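Local coordinates for iron transport multicopper oxidase FET3 (PDB 1ZPU), which oxidises ferrous iron to ferric iron with four bound coppers and molecular oxygen, supplying high-affinity iron uptake in yeast, and also oxidises cuprous ions, at residues T319-V323 / A334-N338; I339-K345 / D520-E524; T369-E375 / L475-P481; L384-T389 / V441-F447. All blocks are in the same frame, centred on the assembly; numbering follows the deposited sequence.

In the fold
From the N terminus, contact 1 comes first. It closes the short hairpin of strands 316-326 and 332-336 at the rim of a six-stranded sheet. The chain then runs straight into residues 339-345, where contact 2 opens. Contact 2 spans the rest of the third cupredoxin domain and is shut only by the C-terminal tail, 520-524. Contact 3 is nested inside that long loop and pairs strand 371-374 with strand 474-479 of the five-stranded sheet. Contact 4 is nested inside contact 3 and returns to the six-stranded sheet, where strand 379-386 lies beside strand 316-326 of contact 1. Contacts 1 and 4 meet through backbone bonds.

Contact 1: residues T319-V323 / A334-N338; sequences TVDVV and AFFNN. With NAG (2-acetamido-2-deoxy-beta-D-glucopyranose), chain B.
V322 and F336 form an antiparallel non-hydrogen-bonded pair in a beta hairpin. The hairpin edges the six-stranded sheet of the third cupredoxin domain. Next along, V323 and F335 are the hydrogen-bonded pair. F335 N gives a bond to V323 O at 2.8 Å, and the return bond from V323 N to F335 O is weak. The strand then ends, and N337 continues the pairing by other means. Its backbone N bonds to D321 O at 2.8 Å, in the plane of that carbonyl. Its side chain reaches on toward T319, with CG anti to its own carbonyl carbon (chi1 -61°). N337 OD1 accepts from D321 N at 3.0 Å, with the donor well above the amide plane. N337 ND2 adds a weak bond to T319 O. D321 thus has both backbone polar atoms held by one asparagine.

V320 and V322 meet the CD2-CE2 side of the F336 ring from opposite sides of its plane. V320 CG2 reaches F336 CD2 at 3.6 Å, and V322 CG2 reaches F336 CE2 at 3.4 Å. Both methyls approach obliquely. L384, F394 and L475 also pack on F336, which places it between the two sheets. The side chain of V322 is about 5 Å from that of H392, a type 1 copper ligand. D321 OD1 bonds to N385 ND2. Past the hairpin, N338 ND2 is joined covalently to C1 of an N-acetylglucosamine at 1.4 Å.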
# COMPACT_ATOMS: atom_id res chain seq x y z
N THR A 319 -20.06 -3.11 -5.31
CA THR A 319 -19.83 -4.52 -4.97
C THR A 319 -18.88 -5.15 -5.98
O THR A 319 -19.16 -5.21 -7.17
CB THR A 319 -21.15 -5.33 -4.87
OG1 THR A 319 -21.97 -4.76 -3.85
CG2 THR A 319 -20.88 -6.78 -4.52
N VAL A 320 -17.75 -5.63 -5.49
CA VAL A 320 -16.78 -6.27 -6.37
C VAL A 320 -16.39 -7.66 -5.88
O VAL A 320 -16.14 -7.87 -4.69
CB VAL A 320 -15.51 -5.39 -6.58
CG1 VAL A 320 -15.88 -4.09 -7.28
CG2 VAL A 320 -14.82 -5.11 -5.27
N ASP A 321 -16.36 -8.61 -6.81
CA ASP A 321 -15.87 -9.96 -6.52
C ASP A 321 -14.43 -10.07 -7.01
O ASP A 321 -14.11 -9.61 -8.11
CB ASP A 321 -16.75 -11.03 -7.16
CG ASP A 321 -18.16 -11.08 -6.54
OD1 ASP A 321 -18.45 -10.29 -5.62
OD2 ASP A 321 -18.98 -11.91 -6.99
N VAL A 322 -13.58 -10.67 -6.19
CA VAL A 322 -12.17 -10.83 -6.50
C VAL A 322 -11.88 -12.28 -6.89
O VAL A 322 -12.10 -13.19 -6.11
CB VAL A 322 -11.30 -10.46 -5.30
CG1 VAL A 322 -9.84 -10.75 -5.59
CG2 VAL A 322 -11.50 -9.00 -4.92
N VAL A 323 -11.37 -12.47 -8.10
CA VAL A 323 -10.98 -13.79 -8.56
C VAL A 323 -9.77 -13.71 -9.50
O VAL A 323 -9.53 -12.68 -10.14
CB VAL A 323 -12.17 -14.52 -9.24
CG1 VAL A 323 -12.46 -13.97 -10.63
CG2 VAL A 323 -11.91 -16.02 -9.29
N ALA A 334 -5.90 -10.99 -12.66
CA ALA A 334 -6.74 -10.75 -11.50
C ALA A 334 -7.92 -9.86 -11.86
O ALA A 334 -7.78 -8.93 -12.66
CB ALA A 334 -5.94 -10.13 -10.41
N PHE A 335 -9.08 -10.14 -11.28
CA PHE A 335 -10.31 -9.47 -11.67
C PHE A 335 -11.09 -8.84 -10.51
O PHE A 335 -11.24 -9.44 -9.45
CB PHE A 335 -11.24 -10.45 -12.40
CG PHE A 335 -10.68 -10.97 -13.69
CD1 PHE A 335 -9.80 -12.05 -13.70
CD2 PHE A 335 -11.06 -10.41 -14.90
CE1 PHE A 335 -9.30 -12.55 -14.90
CE2 PHE A 335 -10.56 -10.90 -16.10
CZ PHE A 335 -9.68 -11.97 -16.09
N PHE A 336 -11.56 -7.62 -10.73
CA PHE A 336 -12.66 -7.08 -9.95
C PHE A 336 -13.90 -7.29 -10.81
O PHE A 336 -13.98 -6.76 -11.92
CB PHE A 336 -12.45 -5.59 -9.63
CG PHE A 336 -11.70 -5.32 -8.33
CD1 PHE A 336 -10.76 -4.29 -8.27
CD2 PHE A 336 -11.94 -6.07 -7.18
CE1 PHE A 336 -10.06 -4.02 -7.09
CE2 PHE A 336 -11.25 -5.81 -5.98
CZ PHE A 336 -10.31 -4.78 -5.94
N ASN A 337 -14.86 -8.06 -10.30
CA ASN A 337 -15.97 -8.57 -11.12
C ASN A 337 -15.42 -9.21 -12.38
O ASN A 337 -14.66 -10.18 -12.29
CB ASN A 337 -16.99 -7.48 -11.44
CG ASN A 337 -17.62 -6.90 -10.19
OD1 ASN A 337 -17.86 -7.60 -9.20
ND2 ASN A 337 -17.90 -5.59 -10.22
N ASN A 338 -15.76 -8.66 -13.54
CA ASN A 338 -15.27 -9.23 -14.80
C ASN A 338 -14.21 -8.37 -15.49
O ASN A 338 -14.00 -8.51 -16.70
CB ASN A 338 -16.43 -9.53 -15.74
CG ASN A 338 -17.19 -8.27 -16.17
OD1 ASN A 338 -17.00 -7.18 -15.61
ND2 ASN A 338 -18.07 -8.44 -17.17
C1 NAG B . -18.08 -7.36 -18.13
C2 NAG B . -17.61 -7.01 -19.54
C3 NAG B . -18.62 -6.10 -20.27
C4 NAG B . -20.05 -6.26 -19.76
C5 NAG B . -20.13 -6.09 -18.24
C6 NAG B . -21.16 -7.02 -17.59
C7 NAG B . -15.45 -6.21 -20.42
C8 NAG B . -15.54 -4.99 -21.30
N2 NAG B . -16.33 -6.34 -19.41
O3 NAG B . -18.58 -6.34 -21.66
O4 NAG B . -20.85 -5.27 -20.37
O5 NAG B . -18.86 -6.29 -17.63
O6 NAG B . -22.39 -6.91 -18.26
O7 NAG B . -14.59 -7.06 -20.62

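Contact 2: residues I339-K345 / D520-E524; sequences ITYTAPK and DLTGE. With MAN (alpha-D-mannopyranose), chain J.
E524 reaches from the C-terminal tail to the backbone of T340. Its CB lies beside the hydroxyl of T342, 3.9 Å from T342 OG1. From there CG sits between the backbone N and the carbonyl carbon (chi1 58°), and the chain runs extended to the carboxylate. CD comes close to T340 N and T340 OG1. At the tip, OE1 accepts from T340 N at 2.8 Å, on its syn side and 22° out of the carboxylate plane. T340 OG1 gives the same oxygen a second, weak bond. OE2 turns toward the F335 ring.

Neither segment is a regular helix or strand. The tail lies across the loop between strand 332-336 and helix 348-352 of the third cupredoxin domain, and so ties the C-terminal end of the chain to it. N368 OD1 takes the backbone N of E524.

T342 OG1 bonds to T340 O at 2.9 Å, while its CG2 lies 3.9 Å from G523 O. A glycine in place of T342 would probably leave T340 O without this donor and open a gap beside E524 CB and G523 O. Further along, T522 CG2 packs on A343 O and on P344 CA, the latter at 3.9 Å. T522 OG1 is near a mannose of the glycan that also neighbours glycosylated N56. K345 bends at its last torsion, and NZ bonds to L521 O at 3.0 Å from well above the carbonyl plane.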
# COMPACT_ATOMS: atom_id res chain seq x y z
N ILE A 339 -13.54 -7.51 -14.73
CA ILE A 339 -12.57 -6.55 -15.27
C ILE A 339 -11.18 -6.67 -14.64
O ILE A 339 -11.05 -6.69 -13.41
CB ILE A 339 -13.11 -5.09 -15.12
CG1 ILE A 339 -14.42 -4.93 -15.89
CG2 ILE A 339 -12.08 -4.06 -15.60
CD1 ILE A 339 -15.12 -3.60 -15.67
N THR A 340 -10.16 -6.79 -15.49
CA THR A 340 -8.77 -6.60 -15.10
C THR A 340 -8.43 -5.17 -15.45
O THR A 340 -8.68 -4.74 -16.58
CB THR A 340 -7.80 -7.41 -15.97
OG1 THR A 340 -8.41 -8.63 -16.40
CG2 THR A 340 -6.49 -7.66 -15.23
N TYR A 341 -7.84 -4.44 -14.51
CA TYR A 341 -7.45 -3.06 -14.80
C TYR A 341 -6.49 -3.00 -15.98
O TYR A 341 -5.43 -3.63 -15.97
CB TYR A 341 -6.84 -2.36 -13.59
CG TYR A 341 -6.33 -0.99 -13.97
CD1 TYR A 341 -7.22 0.06 -14.18
CD2 TYR A 341 -4.97 -0.76 -14.18
CE1 TYR A 341 -6.76 1.33 -14.56
CE2 TYR A 341 -4.51 0.50 -14.55
CZ TYR A 341 -5.40 1.53 -14.74
OH TYR A 341 -4.96 2.77 -15.10
N THR A 342 -6.88 -2.23 -16.99
CA THR A 342 -6.05 -2.01 -18.15
C THR A 342 -5.90 -0.51 -18.35
O THR A 342 -6.87 0.17 -18.66
CB THR A 342 -6.66 -2.66 -19.39
OG1 THR A 342 -7.33 -3.88 -19.02
CG2 THR A 342 -5.58 -2.97 -20.40
N ALA A 343 -4.69 -0.02 -18.13
CA ALA A 343 -4.36 1.40 -18.25
C ALA A 343 -4.84 2.05 -19.55
O ALA A 343 -4.71 1.45 -20.62
CB ALA A 343 -2.86 1.60 -18.09
N PRO A 344 -5.40 3.26 -19.45
CA PRO A 344 -5.91 3.99 -20.60
C PRO A 344 -4.81 4.75 -21.36
O PRO A 344 -3.67 4.83 -20.89
CB PRO A 344 -6.90 4.95 -19.97
CG PRO A 344 -6.43 5.16 -18.60
CD PRO A 344 -5.59 4.01 -18.20
N LYS A 345 -5.17 5.29 -22.52
CA LYS A 345 -4.24 6.06 -23.36
C LYS A 345 -3.94 7.46 -22.81
O LYS A 345 -2.94 8.08 -23.18
CB LYS A 345 -4.76 6.15 -24.79
CG LYS A 345 -4.31 5.01 -25.71
CD LYS A 345 -5.11 4.95 -27.01
CE LYS A 345 -5.20 3.52 -27.52
NZ LYS A 345 -6.54 3.25 -28.15
N ASP A 520 -12.75 4.45 -28.63
CA ASP A 520 -12.37 3.28 -29.44
C ASP A 520 -11.09 2.74 -28.80
O ASP A 520 -10.03 2.74 -29.42
CB ASP A 520 -12.11 3.70 -30.89
CG ASP A 520 -13.41 3.97 -31.69
OD1 ASP A 520 -14.21 3.03 -31.91
OD2 ASP A 520 -13.62 5.13 -32.10
N LEU A 521 -11.24 2.24 -27.56
CA LEU A 521 -10.17 2.22 -26.52
C LEU A 521 -9.01 1.22 -26.59
O LEU A 521 -8.43 0.98 -27.65
CB LEU A 521 -10.79 2.18 -25.10
CG LEU A 521 -12.19 1.63 -24.77
CD1 LEU A 521 -12.46 0.18 -25.18
CD2 LEU A 521 -12.48 1.81 -23.30
N THR A 522 -8.67 0.70 -25.41
CA THR A 522 -7.55 -0.21 -25.16
C THR A 522 -8.01 -1.28 -24.14
O THR A 522 -8.08 -1.02 -22.94
CB THR A 522 -6.26 0.58 -24.70
OG1 THR A 522 -5.21 -0.32 -24.32
CG2 THR A 522 -6.55 1.51 -23.52
N GLY A 523 -8.37 -2.46 -24.64
CA GLY A 523 -9.05 -3.49 -23.84
C GLY A 523 -8.19 -4.60 -23.26
O GLY A 523 -7.00 -4.72 -23.57
N GLU A 524 -8.80 -5.40 -22.39
CA GLU A 524 -8.21 -6.64 -21.90
C GLU A 524 -8.37 -7.75 -22.94
O GLU A 524 -9.26 -7.68 -23.80
CB GLU A 524 -8.84 -7.06 -20.58
CG GLU A 524 -10.34 -7.27 -20.62
CD GLU A 524 -10.96 -7.48 -19.25
OE1 GLU A 524 -10.63 -6.73 -18.29
OE2 GLU A 524 -11.79 -8.40 -19.12
C1 MAN J . -3.28 -2.89 -27.80
C2 MAN J . -3.54 -3.90 -26.67
C3 MAN J . -4.80 -4.64 -27.12
C4 MAN J . -4.75 -4.97 -28.64
C5 MAN J . -3.33 -4.83 -29.24
C6 MAN J . -3.27 -5.08 -30.75
O2 MAN J . -3.69 -3.34 -25.39
O3 MAN J . -5.93 -3.84 -26.79
O4 MAN J . -5.21 -6.27 -28.97
O5 MAN J . -2.68 -3.59 -28.89
O6 MAN J . -4.57 -5.22 -31.30

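Contact 3: residues T369-E375 / L475-P481; sequences THTFILE and LVLVEDP. With NAG (2-acetamido-2-deoxy-beta-D-glucopyranose), chain C.
T371 pairs with V476, and I373 with V478, in parallel register. Strand 371-374 is here the edge of the five-stranded sheet in the third cupredoxin domain, next to strand 474-479. Backbone bonds come first. V476 N gives to H370 O, F372 N to V476 O, V478 N to F372 O, and L374 N to V478 O, each at 2.8 Å and nearly straight at the hydrogen. D480 N adds a weak bond to L374 O. The same D480 is the N-cap of the following helix, so the strand pair ends where helix 481-486 begins.

Apolar contacts lie on both faces. F372, L374 and L477 share one with strand 316-326 and F451. F372 CG stands anti to its carbonyl carbon (chi1 -63°), which brings CE1 to 3.9 Å from L475 CD2. The methyl comes in obliquely there, while it lies over one face of the H370 ring. F372 CB also meets L477 CD2 at 3.9 Å. On the other face T371 CG2 touches V478 CG2.

Polar contacts follow. E479 is buried, and its carboxylate is bonded to N455 N and H399 NE2. It crosses L374 obliquely, with E479 OE1 3.6 Å from L374 CD1. E375 OE2 makes a close contact, not a bond, at 2.9 Å from O5 of an N-acetylglucosamine beside glycosylated N360. A glycine in place of E375 would probably open a gap beside that sugar where the carboxylate now packs. Nearer the helix, the I373 side chain crosses P481 at about a right angle, and its CG2 meets P481 CD at 3.8 Å.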
# COMPACT_ATOMS: atom_id res chain seq x y z
N THR A 369 -11.28 0.03 -17.49
CA THR A 369 -10.51 0.86 -16.62
C THR A 369 -11.08 0.75 -15.20
O THR A 369 -10.43 1.12 -14.22
CB THR A 369 -10.58 2.28 -17.19
OG1 THR A 369 -9.31 2.93 -17.06
CG2 THR A 369 -11.71 3.08 -16.56
N HIS A 370 -12.28 0.17 -15.14
CA HIS A 370 -13.09 0.04 -13.92
C HIS A 370 -13.22 1.33 -13.13
O HIS A 370 -12.82 1.38 -11.95
CB HIS A 370 -12.59 -1.08 -13.01
CG HIS A 370 -13.69 -1.95 -12.49
ND1 HIS A 370 -13.46 -3.20 -11.96
CD2 HIS A 370 -15.03 -1.76 -12.46
CE1 HIS A 370 -14.62 -3.74 -11.60
NE2 HIS A 370 -15.58 -2.88 -11.90
N THR A 371 -13.79 2.35 -13.78
CA THR A 371 -13.94 3.66 -13.15
C THR A 371 -15.34 3.86 -12.61
O THR A 371 -16.32 3.55 -13.27
CB THR A 371 -13.53 4.81 -14.10
OG1 THR A 371 -12.10 4.91 -14.13
CG2 THR A 371 -14.07 6.13 -13.62
N PHE A 372 -15.41 4.37 -11.38
CA PHE A 372 -16.67 4.78 -10.77
C PHE A 372 -16.63 6.27 -10.47
O PHE A 372 -15.58 6.81 -10.11
CB PHE A 372 -16.90 4.03 -9.47
CG PHE A 372 -17.03 2.56 -9.64
CD1 PHE A 372 -15.89 1.76 -9.79
CD2 PHE A 372 -18.28 1.96 -9.65
CE1 PHE A 372 -16.00 0.39 -9.95
CE2 PHE A 372 -18.40 0.59 -9.80
CZ PHE A 372 -17.26 -0.20 -9.95
N ILE A 373 -17.77 6.93 -10.63
CA ILE A 373 -17.87 8.34 -10.28
C ILE A 373 -18.61 8.52 -8.95
O ILE A 373 -19.70 7.98 -8.77
CB ILE A 373 -18.52 9.18 -11.39
CG1 ILE A 373 -17.76 8.95 -12.70
CG2 ILE A 373 -18.52 10.66 -11.02
CD1 ILE A 373 -18.35 9.68 -13.88
N LEU A 374 -18.00 9.26 -8.04
CA LEU A 374 -18.59 9.51 -6.74
C LEU A 374 -19.13 10.93 -6.65
O LEU A 374 -18.49 11.86 -7.13
CB LEU A 374 -17.56 9.27 -5.63
CG LEU A 374 -16.68 8.01 -5.66
CD1 LEU A 374 -15.68 8.09 -4.52
CD2 LEU A 374 -17.48 6.72 -5.60
N GLU A 375 -20.30 11.09 -6.03
CA GLU A 375 -20.99 12.39 -5.96
C GLU A 375 -20.52 13.29 -4.81
O GLU A 375 -19.99 12.81 -3.81
CB GLU A 375 -22.51 12.22 -5.89
CG GLU A 375 -23.15 11.63 -7.15
CD GLU A 375 -23.00 12.52 -8.39
OE1 GLU A 375 -23.27 13.75 -8.32
OE2 GLU A 375 -22.63 11.97 -9.45
N LEU A 475 -9.19 -0.79 -9.33
CA LEU A 475 -10.27 -0.00 -9.90
C LEU A 475 -10.09 1.47 -9.56
O LEU A 475 -9.38 1.81 -8.61
CB LEU A 475 -11.64 -0.50 -9.45
CG LEU A 475 -12.01 -0.57 -7.98
CD1 LEU A 475 -12.35 0.80 -7.45
CD2 LEU A 475 -13.21 -1.46 -7.87
N VAL A 476 -10.74 2.34 -10.33
CA VAL A 476 -10.50 3.78 -10.22
C VAL A 476 -11.74 4.53 -9.73
O VAL A 476 -12.83 4.40 -10.30
CB VAL A 476 -10.01 4.36 -11.56
CG1 VAL A 476 -9.77 5.86 -11.44
CG2 VAL A 476 -8.76 3.65 -12.03
N LEU A 477 -11.56 5.33 -8.69
CA LEU A 477 -12.62 6.17 -8.14
C LEU A 477 -12.41 7.64 -8.52
O LEU A 477 -11.39 8.22 -8.20
CB LEU A 477 -12.67 6.03 -6.62
CG LEU A 477 -13.00 4.65 -6.06
CD1 LEU A 477 -13.08 4.73 -4.56
CD2 LEU A 477 -14.30 4.09 -6.61
N VAL A 478 -13.39 8.23 -9.20
CA VAL A 478 -13.33 9.64 -9.52
C VAL A 478 -14.32 10.37 -8.61
O VAL A 478 -15.54 10.25 -8.78
CB VAL A 478 -13.65 9.90 -11.02
CG1 VAL A 478 -13.62 11.38 -11.33
CG2 VAL A 478 -12.66 9.17 -11.89
N GLU A 479 -13.78 11.10 -7.64
CA GLU A 479 -14.58 11.83 -6.66
C GLU A 479 -14.95 13.21 -7.18
O GLU A 479 -14.08 13.98 -7.58
CB GLU A 479 -13.75 11.97 -5.40
CG GLU A 479 -14.53 11.91 -4.12
CD GLU A 479 -13.70 11.32 -3.00
OE1 GLU A 479 -13.14 10.22 -3.20
OE2 GLU A 479 -13.60 11.96 -1.93
N ASP A 480 -16.25 13.54 -7.12
CA ASP A 480 -16.84 14.66 -7.88
C ASP A 480 -15.86 15.42 -8.80
O ASP A 480 -15.20 16.37 -8.38
CB ASP A 480 -17.66 15.63 -6.99
CG ASP A 480 -16.80 16.41 -6.02
OD1 ASP A 480 -15.73 15.92 -5.64
OD2 ASP A 480 -17.22 17.53 -5.64
N PRO A 481 -15.77 14.96 -10.06
CA PRO A 481 -14.91 15.58 -11.06
C PRO A 481 -15.15 17.08 -11.20
O PRO A 481 -14.24 17.80 -11.58
CB PRO A 481 -15.31 14.86 -12.36
CG PRO A 481 -16.61 14.18 -12.06
CD PRO A 481 -16.52 13.83 -10.62
C1 NAG C . -23.95 13.04 -12.30
C2 NAG C . -25.21 12.19 -12.48
C3 NAG C . -26.54 12.88 -12.11
C4 NAG C . -26.47 14.31 -11.52
C5 NAG C . -25.04 14.88 -11.40
C6 NAG C . -24.90 15.96 -10.33
C7 NAG C . -24.82 10.64 -14.38
C8 NAG C . -24.56 10.65 -15.86
N2 NAG C . -25.31 11.77 -13.88
O3 NAG C . -27.30 12.06 -11.23
O4 NAG C . -27.27 15.17 -12.33
O5 NAG C . -24.11 13.85 -11.15
O6 NAG C . -23.76 16.76 -10.66
O7 NAG C . -24.60 9.62 -13.71

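Contact 4: residues L384-T389 / V441-F447; sequences LNNQDT and VRPQSNF
L384 and F447 form an antiparallel hydrogen-bonded pair, with L384 N to F447 O and F447 N to L384 O both at 3.0 Å. This joins strands 379-386 and 446-452 in the six-stranded sheet of the third cupredoxin domain. N386 N continues the pairing to S445 O at 2.8 Å. The partner chain then reverses in a type II turn from R442 to S445.

L384 CB sits over the face of the F447 ring, 4.0 Å from its centroid and 27° off the normal. Its CG is anti to the backbone N (chi1 -174°), which sends CD2 on to V441 CG2 at 3.5 Å. F394 also packs on all three residues.

The amide of N386 points into the turn. Its ND2 makes a weak bond to R442 O, which already accepts from S445 N. Its OD1 accepts from D388 N in an Asx turn. D388 O in turn takes Q444 N at 3.1 Å. T389 CG2 lies alongside the Q444 side chain, whose NE2 is bonded to E416 O and Y410 O. These links hold the loop just before the type 1 copper ligand H392. There D388 OD2 is hydrogen-bonded to H392 NE2 and to G390 N.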
# COMPACT_ATOMS: atom_id res chain seq x y z
N LEU A 384 -16.47 -5.99 -0.84
CA LEU A 384 -15.50 -6.81 -1.51
C LEU A 384 -15.70 -8.27 -1.12
O LEU A 384 -15.63 -8.62 0.05
CB LEU A 384 -14.09 -6.32 -1.20
CG LEU A 384 -12.92 -6.97 -1.93
CD1 LEU A 384 -11.90 -5.93 -2.32
CD2 LEU A 384 -12.27 -8.05 -1.11
N ASN A 385 -15.97 -9.10 -2.13
CA ASN A 385 -16.16 -10.54 -1.95
C ASN A 385 -15.00 -11.36 -2.55
O ASN A 385 -14.89 -11.48 -3.77
CB ASN A 385 -17.47 -10.98 -2.60
CG ASN A 385 -18.67 -10.23 -2.06
OD1 ASN A 385 -18.87 -10.15 -0.85
ND2 ASN A 385 -19.47 -9.67 -2.95
N ASN A 386 -14.14 -11.91 -1.69
CA ASN A 386 -13.03 -12.74 -2.14
C ASN A 386 -13.49 -14.11 -2.61
O ASN A 386 -13.98 -14.93 -1.83
CB ASN A 386 -11.97 -12.92 -1.05
CG ASN A 386 -10.67 -13.49 -1.59
OD1 ASN A 386 -10.40 -13.44 -2.78
ND2 ASN A 386 -9.84 -14.04 -0.70
N GLN A 387 -13.32 -14.36 -3.90
CA GLN A 387 -13.65 -15.65 -4.50
C GLN A 387 -12.37 -16.49 -4.63
O GLN A 387 -12.41 -17.64 -5.07
CB GLN A 387 -14.26 -15.44 -5.87
CG GLN A 387 -15.53 -16.21 -6.12
CD GLN A 387 -16.75 -15.45 -5.65
OE1 GLN A 387 -16.74 -14.22 -5.59
NE2 GLN A 387 -17.81 -16.18 -5.31
N ASP A 388 -11.25 -15.88 -4.26
CA ASP A 388 -9.92 -16.49 -4.30
C ASP A 388 -9.54 -17.05 -2.93
O ASP A 388 -9.99 -16.52 -1.91
CB ASP A 388 -8.88 -15.44 -4.74
CG ASP A 388 -7.45 -15.98 -4.70
OD1 ASP A 388 -7.15 -16.92 -5.48
OD2 ASP A 388 -6.62 -15.48 -3.90
N THR A 389 -8.71 -18.10 -2.89
CA THR A 389 -8.40 -18.75 -1.61
C THR A 389 -7.26 -18.09 -0.85
O THR A 389 -6.77 -18.66 0.12
CB THR A 389 -8.15 -20.27 -1.72
OG1 THR A 389 -6.88 -20.50 -2.33
CG2 THR A 389 -9.22 -20.96 -2.52
N VAL A 441 -8.75 -8.83 3.25
CA VAL A 441 -9.77 -9.87 3.27
C VAL A 441 -9.12 -11.19 3.59
O VAL A 441 -8.02 -11.48 3.10
CB VAL A 441 -10.43 -10.15 1.91
CG1 VAL A 441 -11.92 -9.91 1.97
CG2 VAL A 441 -9.72 -9.42 0.78
N ARG A 442 -9.83 -12.01 4.36
CA ARG A 442 -9.37 -13.35 4.65
C ARG A 442 -9.69 -14.26 3.46
O ARG A 442 -10.51 -13.91 2.61
CB ARG A 442 -9.97 -13.85 5.97
CG ARG A 442 -9.37 -13.15 7.18
CD ARG A 442 -10.03 -13.55 8.48
NE ARG A 442 -9.47 -12.80 9.61
CZ ARG A 442 -10.13 -11.87 10.31
NH1 ARG A 442 -11.38 -11.55 10.01
NH2 ARG A 442 -9.52 -11.25 11.31
N PRO A 443 -9.01 -15.42 3.37
CA PRO A 443 -9.30 -16.39 2.32
C PRO A 443 -10.79 -16.68 2.14
O PRO A 443 -11.49 -17.02 3.10
CB PRO A 443 -8.57 -17.64 2.80
CG PRO A 443 -7.39 -17.09 3.51
CD PRO A 443 -7.90 -15.88 4.23
N GLN A 444 -11.25 -16.51 0.90
CA GLN A 444 -12.62 -16.82 0.50
C GLN A 444 -13.68 -16.07 1.30
O GLN A 444 -14.83 -16.49 1.39
CB GLN A 444 -12.86 -18.33 0.56
CG GLN A 444 -11.86 -19.18 -0.22
CD GLN A 444 -12.43 -20.55 -0.61
OE1 GLN A 444 -12.52 -20.87 -1.80
NE2 GLN A 444 -12.82 -21.35 0.38
N SER A 445 -13.30 -14.93 1.87
CA SER A 445 -14.20 -14.18 2.75
C SER A 445 -14.65 -12.85 2.14
O SER A 445 -14.68 -12.70 0.92
CB SER A 445 -13.56 -13.98 4.12
OG SER A 445 -14.56 -13.76 5.10
N ASN A 446 -15.02 -11.91 2.99
CA ASN A 446 -15.54 -10.63 2.54
C ASN A 446 -15.22 -9.51 3.50
O ASN A 446 -14.90 -9.76 4.67
CB ASN A 446 -17.06 -10.70 2.29
CG ASN A 446 -17.83 -11.18 3.52
OD1 ASN A 446 -18.11 -10.41 4.44
ND2 ASN A 446 -18.21 -12.44 3.53
N PHE A 447 -15.29 -8.28 3.01
CA PHE A 447 -15.29 -7.12 3.89
C PHE A 447 -16.15 -6.00 3.35
O PHE A 447 -16.53 -6.00 2.17
CB PHE A 447 -13.87 -6.67 4.28
CG PHE A 447 -13.08 -5.98 3.19
CD1 PHE A 447 -11.75 -6.34 2.96
CD2 PHE A 447 -13.61 -4.93 2.44
CE1 PHE A 447 -10.97 -5.69 2.00
CE2 PHE A 447 -12.84 -4.29 1.47
CZ PHE A 447 -11.52 -4.67 1.25